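Iota-carbonic anhydrase (Nostoc sp. PCC 7120 = FACHB-418, PDB 7C5W) catalyses the hydration of carbon dioxide to bicarbonate without needing a metal cofactor, and assembles as a homotetramer built from two dimers. Local coordinates at residues Lys77-Ile82 with Ser172-Glu177; Gly137-Thr142 with Val151-Gln156. All blocks are in the same frame, centred on the assembly; numbering follows the deposited sequence.

Contact 1: residues Lys77-Ile82 with Ser172-Glu177; sequences KPTLAI and SSLPYE
Ser172 and Thr79 meet hydroxyl to hydroxyl, OG of the serine 2.7 Å from OG1 of the threonine, a hydrogen bond whose direction is open. With OG anti to the backbone N (chi1 -158°), the serine hydroxyl reaches Thr79 OG1, and Lys153 NZ on the adjoining strand bonds it as well, so the hydroxyl is gripped by two partners. Thr79 is an experimentally identified hydrogencarbonate-binding residue, and this pair therefore ties the binding site to the sheet. The backbone is joined too: strand 75-77 runs parallel to strand 165-173 at one margin of the sheet, with Ser172 N donating to Lys77 O at 3.0 Å. After Lys77 the chain leaves in a type I beta turn from Pro78 to Ala81, which carries Thr79. The carbonyl of Ser172 receives NZ of Lys77 at 2.6 Å, in the carbonyl plane with a C=O...N angle of 159°, and the CA-H of Thr79 also approaches that oxygen (CA to O 3.4 Å). Lys77 NZ makes weak bonds to O of Pro78 and O of Thr79. On the apolar side Thr79 CG2 sits 3.7 Å from Leu174 CD2, the two side chains crossing at about a right angle, while Leu80 CD2 touches Leu174 CD1 at 3.9 Å.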
loop_
_atom_site.group_PDB
_atom_site.type_symbol
_atom_site.label_atom_id
_atom_site.label_comp_id
_atom_site.label_asym_id
_atom_site.label_seq_id
_atom_site.Cartn_x
_atom_site.Cartn_y
_atom_site.Cartn_z
ATOM N N LYS A 77 13.936 -11.648 14.200
ATOM C CA LYS A 77 14.131 -12.788 15.133
ATOM C C LYS A 77 15.104 -13.753 14.466
ATOM O O LYS A 77 14.707 -14.558 13.623
ATOM C CB LYS A 77 12.800 -13.437 15.521
ATOM C CG LYS A 77 12.917 -14.483 16.625
ATOM C CD LYS A 77 13.073 -15.883 16.077
ATOM C CE LYS A 77 14.082 -16.742 16.801
ATOM N NZ LYS A 77 14.498 -17.885 15.954
ATOM N N PRO A 78 16.416 -13.647 14.786
ATOM C CA PRO A 78 17.444 -14.497 14.176
ATOM C C PRO A 78 17.320 -15.979 14.573
ATOM O O PRO A 78 16.756 -16.272 15.615
ATOM C CB PRO A 78 18.762 -13.904 14.694
ATOM C CG PRO A 78 18.391 -12.525 15.197
ATOM C CD PRO A 78 16.986 -12.683 15.732
ATOM N N THR A 79 17.825 -16.881 13.726
ATOM C CA THR A 79 17.774 -18.356 13.935
ATOM C C THR A 79 18.265 -18.701 15.348
ATOM O O THR A 79 17.476 -19.317 16.098
ATOM C CB THR A 79 18.609 -19.118 12.898
ATOM O OG1 THR A 79 18.405 -18.553 11.602
ATOM C CG2 THR A 79 18.274 -20.590 12.866
ATOM N N LEU A 80 19.499 -18.303 15.698
ATOM C CA LEU A 80 20.240 -18.819 16.887
ATOM C C LEU A 80 20.365 -17.742 17.971
ATOM O O LEU A 80 21.379 -17.768 18.681
ATOM C CB LEU A 80 21.633 -19.291 16.451
ATOM C CG LEU A 80 21.664 -20.460 15.468
ATOM C CD1 LEU A 80 23.073 -21.008 15.314
ATOM C CD2 LEU A 80 20.717 -21.556 15.912
ATOM N N ALA A 81 19.373 -16.855 18.106
ATOM C CA ALA A 81 19.321 -15.782 19.129
ATOM C C ALA A 81 18.735 -16.338 20.433
ATOM O O ALA A 81 17.669 -16.963 20.350
ATOM C CB ALA A 81 18.498 -14.630 18.603
ATOM N N ILE A 82 19.390 -16.101 21.582
ATOM C CA ILE A 82 19.058 -16.733 22.904
ATOM C C ILE A 82 17.987 -15.910 23.648
ATOM O O ILE A 82 18.004 -14.666 23.560
ATOM C CB ILE A 82 20.329 -16.936 23.756
ATOM N N SER A 172 13.636 -16.177 11.349
ATOM C CA SER A 172 14.364 -17.428 11.005
ATOM C C SER A 172 14.254 -18.406 12.179
ATOM O O SER A 172 14.455 -17.967 13.321
ATOM C CB SER A 172 15.798 -17.121 10.666
ATOM O OG SER A 172 16.369 -18.153 9.879
ATOM N N SER A 173 13.928 -19.670 11.906
ATOM C CA SER A 173 13.747 -20.734 12.924
ATOM C C SER A 173 14.287 -22.078 12.410
ATOM O O SER A 173 14.085 -22.420 11.202
ATOM C CB SER A 173 12.299 -20.845 13.335
ATOM O OG SER A 173 11.467 -21.175 12.226
ATOM N N LEU A 174 14.935 -22.831 13.304
ATOM C CA LEU A 174 15.332 -24.235 13.041
ATOM C C LEU A 174 14.061 -25.059 12.878
ATOM O O LEU A 174 13.096 -24.859 13.611
ATOM C CB LEU A 174 16.196 -24.752 14.196
ATOM C CG LEU A 174 17.567 -24.089 14.334
ATOM C CD1 LEU A 174 18.275 -24.589 15.584
ATOM C CD2 LEU A 174 18.420 -24.328 13.095
ATOM N N PRO A 175 14.010 -25.984 11.895
ATOM C CA PRO A 175 12.844 -26.849 11.730
ATOM C C PRO A 175 12.523 -27.590 13.039
ATOM O O PRO A 175 13.429 -28.141 13.636
ATOM C CB PRO A 175 13.277 -27.806 10.604
ATOM C CG PRO A 175 14.332 -27.021 9.829
ATOM C CD PRO A 175 15.056 -26.221 10.888
ATOM N N TYR A 176 11.261 -27.566 13.473
ATOM C CA TYR A 176 10.795 -28.280 14.690
ATOM C C TYR A 176 11.115 -29.771 14.543
ATOM O O TYR A 176 10.781 -30.345 13.494
ATOM C CB TYR A 176 9.301 -28.069 14.935
ATOM C CG TYR A 176 8.755 -28.877 16.084
ATOM C CD1 TYR A 176 9.316 -28.786 17.348
ATOM C CD2 TYR A 176 7.683 -29.738 15.912
ATOM C CE1 TYR A 176 8.827 -29.525 18.413
ATOM C CE2 TYR A 176 7.176 -30.480 16.968
ATOM C CZ TYR A 176 7.752 -30.374 18.223
ATOM O OH TYR A 176 7.268 -31.104 19.267
ATOM N N GLU A 177 11.781 -30.344 15.553
ATOM C CA GLU A 177 12.139 -31.789 15.651
ATOM C C GLU A 177 11.424 -32.391 16.873
ATOM O O GLU A 177 11.680 -31.919 18.012
ATOM C CB GLU A 177 13.662 -31.949 15.715
#

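Contact 2: residues Gly137-Thr142 with Val151-Gln156; sequences GNVIIT and VDKTWQ
Val139 lies against Val151 and Lys153 on one face of a beta hairpin, formed by strand 132-143 and strand 148-159, which are neighbours in the five-stranded sheet. The axes of the short strand segments 138-142 and 151-156 make 125° between their N-to-C directions and pass 4.9 Å apart at the closest. Within these segments three bridges form, and the pairing continues with Ile141 and Thr149. Gly137 with Lys153 and Val139 with Val151 are hydrogen-bonded pairs, and Asn138 with Asp152 between them is a non-hydrogen-bonded pair. Lys153 N to Gly137 O (2.8 Å) and Val151 N to Val139 O are both nearly straight, whereas Gly137 N to Lys153 O is more bent.

On the valine face, CG1 of Val139 is anti to its backbone N (chi1 -176°), leaving CG2 beside that N and against the lysine: CG2 is 3.5 Å from Lys153 CE, and the two side chains cross obliquely. The lysine chain bends at its last two torsions, and its NZ bonds Ser172 on the next strand. Its CD rests on one face of the Trp155 ring, 3.3 Å above the plane and offset toward the rim. Val139 CG2 also comes to 4.3 Å from Trp155 CH2.

On the other face, Asn138 and Asp152 run side by side and point the same way, with amide and carboxylate planes 39° apart. Phe87 of the second subunit packs on Asn138, and Lys77 of that subunit on Asp152. An alanine in place of Asn138 would probably leave the Asp152 carboxylate without the polar group beside it and open a gap near the subunit interface.

Val151 has its CG2 flanked by both the backbone N and the carbonyl carbon, where this methyl stands 3.3 Å from Val139 O and 3.8 Å from Val139 CB.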
loop_
_atom_site.group_PDB
_atom_site.type_symbol
_atom_site.label_atom_id
_atom_site.label_comp_id
_atom_site.label_asym_id
_atom_site.label_seq_id
_atom_site.Cartn_x
_atom_site.Cartn_y
_atom_site.Cartn_z
ATOM N N GLY A 137 9.635 -19.733 3.287
ATOM C CA GLY A 137 10.165 -21.003 2.769
ATOM C C GLY A 137 11.405 -21.443 3.519
ATOM O O GLY A 137 11.608 -21.011 4.672
ATOM N N ASN A 138 12.216 -22.273 2.869
ATOM C CA ASN A 138 13.504 -22.756 3.410
ATOM C C ASN A 138 14.637 -21.917 2.824
ATOM O O ASN A 138 14.503 -21.415 1.693
ATOM C CB ASN A 138 13.698 -24.251 3.158
ATOM C CG ASN A 138 12.742 -25.090 3.977
ATOM O OD1 ASN A 138 12.548 -24.844 5.174
ATOM N ND2 ASN A 138 12.130 -26.070 3.333
ATOM N N VAL A 139 15.688 -21.747 3.625
ATOM C CA VAL A 139 17.030 -21.283 3.196
ATOM C C VAL A 139 18.040 -22.318 3.698
ATOM O O VAL A 139 17.969 -22.723 4.865
ATOM C CB VAL A 139 17.328 -19.868 3.719
ATOM C CG1 VAL A 139 18.662 -19.348 3.206
ATOM C CG2 VAL A 139 16.204 -18.904 3.365
ATOM N N ILE A 140 18.928 -22.758 2.815
ATOM C CA ILE A 140 19.948 -23.802 3.104
ATOM C C ILE A 140 21.322 -23.145 2.984
ATOM O O ILE A 140 21.672 -22.677 1.888
ATOM C CB ILE A 140 19.757 -25.007 2.169
ATOM C CG1 ILE A 140 18.374 -25.636 2.375
ATOM C CG2 ILE A 140 20.881 -26.012 2.363
ATOM C CD1 ILE A 140 17.898 -26.493 1.224
ATOM N N ILE A 141 22.025 -23.056 4.112
ATOM C CA ILE A 141 23.344 -22.381 4.240
ATOM C C ILE A 141 24.386 -23.472 4.504
ATOM O O ILE A 141 24.262 -24.189 5.534
ATOM C CB ILE A 141 23.281 -21.316 5.352
ATOM C CG1 ILE A 141 21.981 -20.512 5.260
ATOM C CG2 ILE A 141 24.501 -20.408 5.312
ATOM C CD1 ILE A 141 21.715 -19.611 6.446
ATOM N N THR A 142 25.342 -23.623 3.584
ATOM C CA THR A 142 26.349 -24.714 3.581
ATOM C C THR A 142 27.745 -24.121 3.804
ATOM O O THR A 142 28.078 -23.123 3.132
ATOM C CB THR A 142 26.231 -25.514 2.285
ATOM O OG1 THR A 142 24.832 -25.654 2.043
ATOM C CG2 THR A 142 26.897 -26.871 2.362
ATOM N N VAL A 151 17.030 -23.678 7.519
ATOM C CA VAL A 151 16.142 -22.825 8.361
ATOM C C VAL A 151 14.798 -22.639 7.648
ATOM O O VAL A 151 14.764 -22.687 6.398
ATOM C CB VAL A 151 16.809 -21.466 8.656
ATOM C CG1 VAL A 151 18.053 -21.628 9.517
ATOM C CG2 VAL A 151 17.138 -20.705 7.383
ATOM N N ASP A 152 13.740 -22.436 8.427
ATOM C CA ASP A 152 12.438 -21.897 7.963
ATOM C C ASP A 152 12.503 -20.372 8.079
ATOM O O ASP A 152 12.634 -19.902 9.229
ATOM C CB ASP A 152 11.299 -22.448 8.815
ATOM C CG ASP A 152 11.291 -23.965 8.935
ATOM O OD1 ASP A 152 11.665 -24.639 7.944
ATOM O OD2 ASP A 152 10.870 -24.459 10.007
ATOM N N LYS A 153 12.426 -19.635 6.958
ATOM C CA LYS A 153 12.681 -18.170 6.934
ATOM C C LYS A 153 11.519 -17.384 6.320
ATOM O O LYS A 153 11.119 -17.688 5.167
ATOM C CB LYS A 153 13.944 -17.829 6.145
ATOM C CG LYS A 153 14.505 -16.446 6.464
ATOM C CD LYS A 153 15.817 -16.161 5.813
ATOM C CE LYS A 153 16.939 -17.052 6.301
ATOM N NZ LYS A 153 17.406 -16.655 7.651
ATOM N N THR A 154 11.074 -16.348 7.043
ATOM C CA THR A 154 10.162 -15.285 6.550
ATOM C C THR A 154 10.931 -13.967 6.422
ATOM O O THR A 154 11.532 -13.565 7.417
ATOM C CB THR A 154 8.965 -15.111 7.486
ATOM O OG1 THR A 154 8.312 -16.375 7.509
ATOM C CG2 THR A 154 8.017 -14.021 7.039
ATOM N N TRP A 155 10.918 -13.347 5.237
ATOM C CA TRP A 155 11.415 -11.965 4.975
ATOM C C TRP A 155 10.241 -11.051 4.605
ATOM O O TRP A 155 9.297 -11.532 3.943
ATOM C CB TRP A 155 12.416 -11.942 3.824
ATOM C CG TRP A 155 13.834 -12.231 4.188
ATOM C CD1 TRP A 155 14.587 -11.620 5.145
ATOM C CD2 TRP A 155 14.700 -13.163 3.524
ATOM N NE1 TRP A 155 15.857 -12.129 5.135
ATOM C CE2 TRP A 155 15.956 -13.076 4.156
ATOM C CE3 TRP A 155 14.535 -14.058 2.461
ATOM C CZ2 TRP A 155 17.038 -13.864 3.769
ATOM C CZ3 TRP A 155 15.608 -14.831 2.075
ATOM C CH2 TRP A 155 16.840 -14.733 2.721
ATOM N N GLN A 156 10.317 -9.771 4.962
ATOM C CA GLN A 156 9.451 -8.725 4.356
ATOM C C GLN A 156 10.352 -7.613 3.820
ATOM O O GLN A 156 11.164 -7.107 4.585
ATOM C CB GLN A 156 8.435 -8.181 5.358
ATOM C CG GLN A 156 7.382 -7.282 4.719
ATOM C CD GLN A 156 6.404 -6.726 5.727
ATOM O OE1 GLN A 156 5.473 -6.002 5.389
ATOM N NE2 GLN A 156 6.607 -7.050 6.987
#

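How the contacts relate
Both contacts are largely buried, but the centre of contact 1 is about 14 Å from the centre of the chain, that of contact 2 about 10 Å, and contact 1 includes the exposed Leu174. Their elements adjoin: strands 165-173 and 148-159 are sheet neighbours, and Ser173 O accepts a probable hydrogen bond from Asp152 N at 2.8 Å. Contact 1 joins the loop after strand 75-77 to the end of strand 165-173 by hydroxyl and lysine bonds, and holds the binding residue Thr79; contact 2 is backbone hairpin pairing with an apolar face around Val139 and Val151 and a polar one at Asn138 and Asp152. Thr79 CG2 packs 3.5 Å from Val151 CG1. Both contacts reach the second subunit.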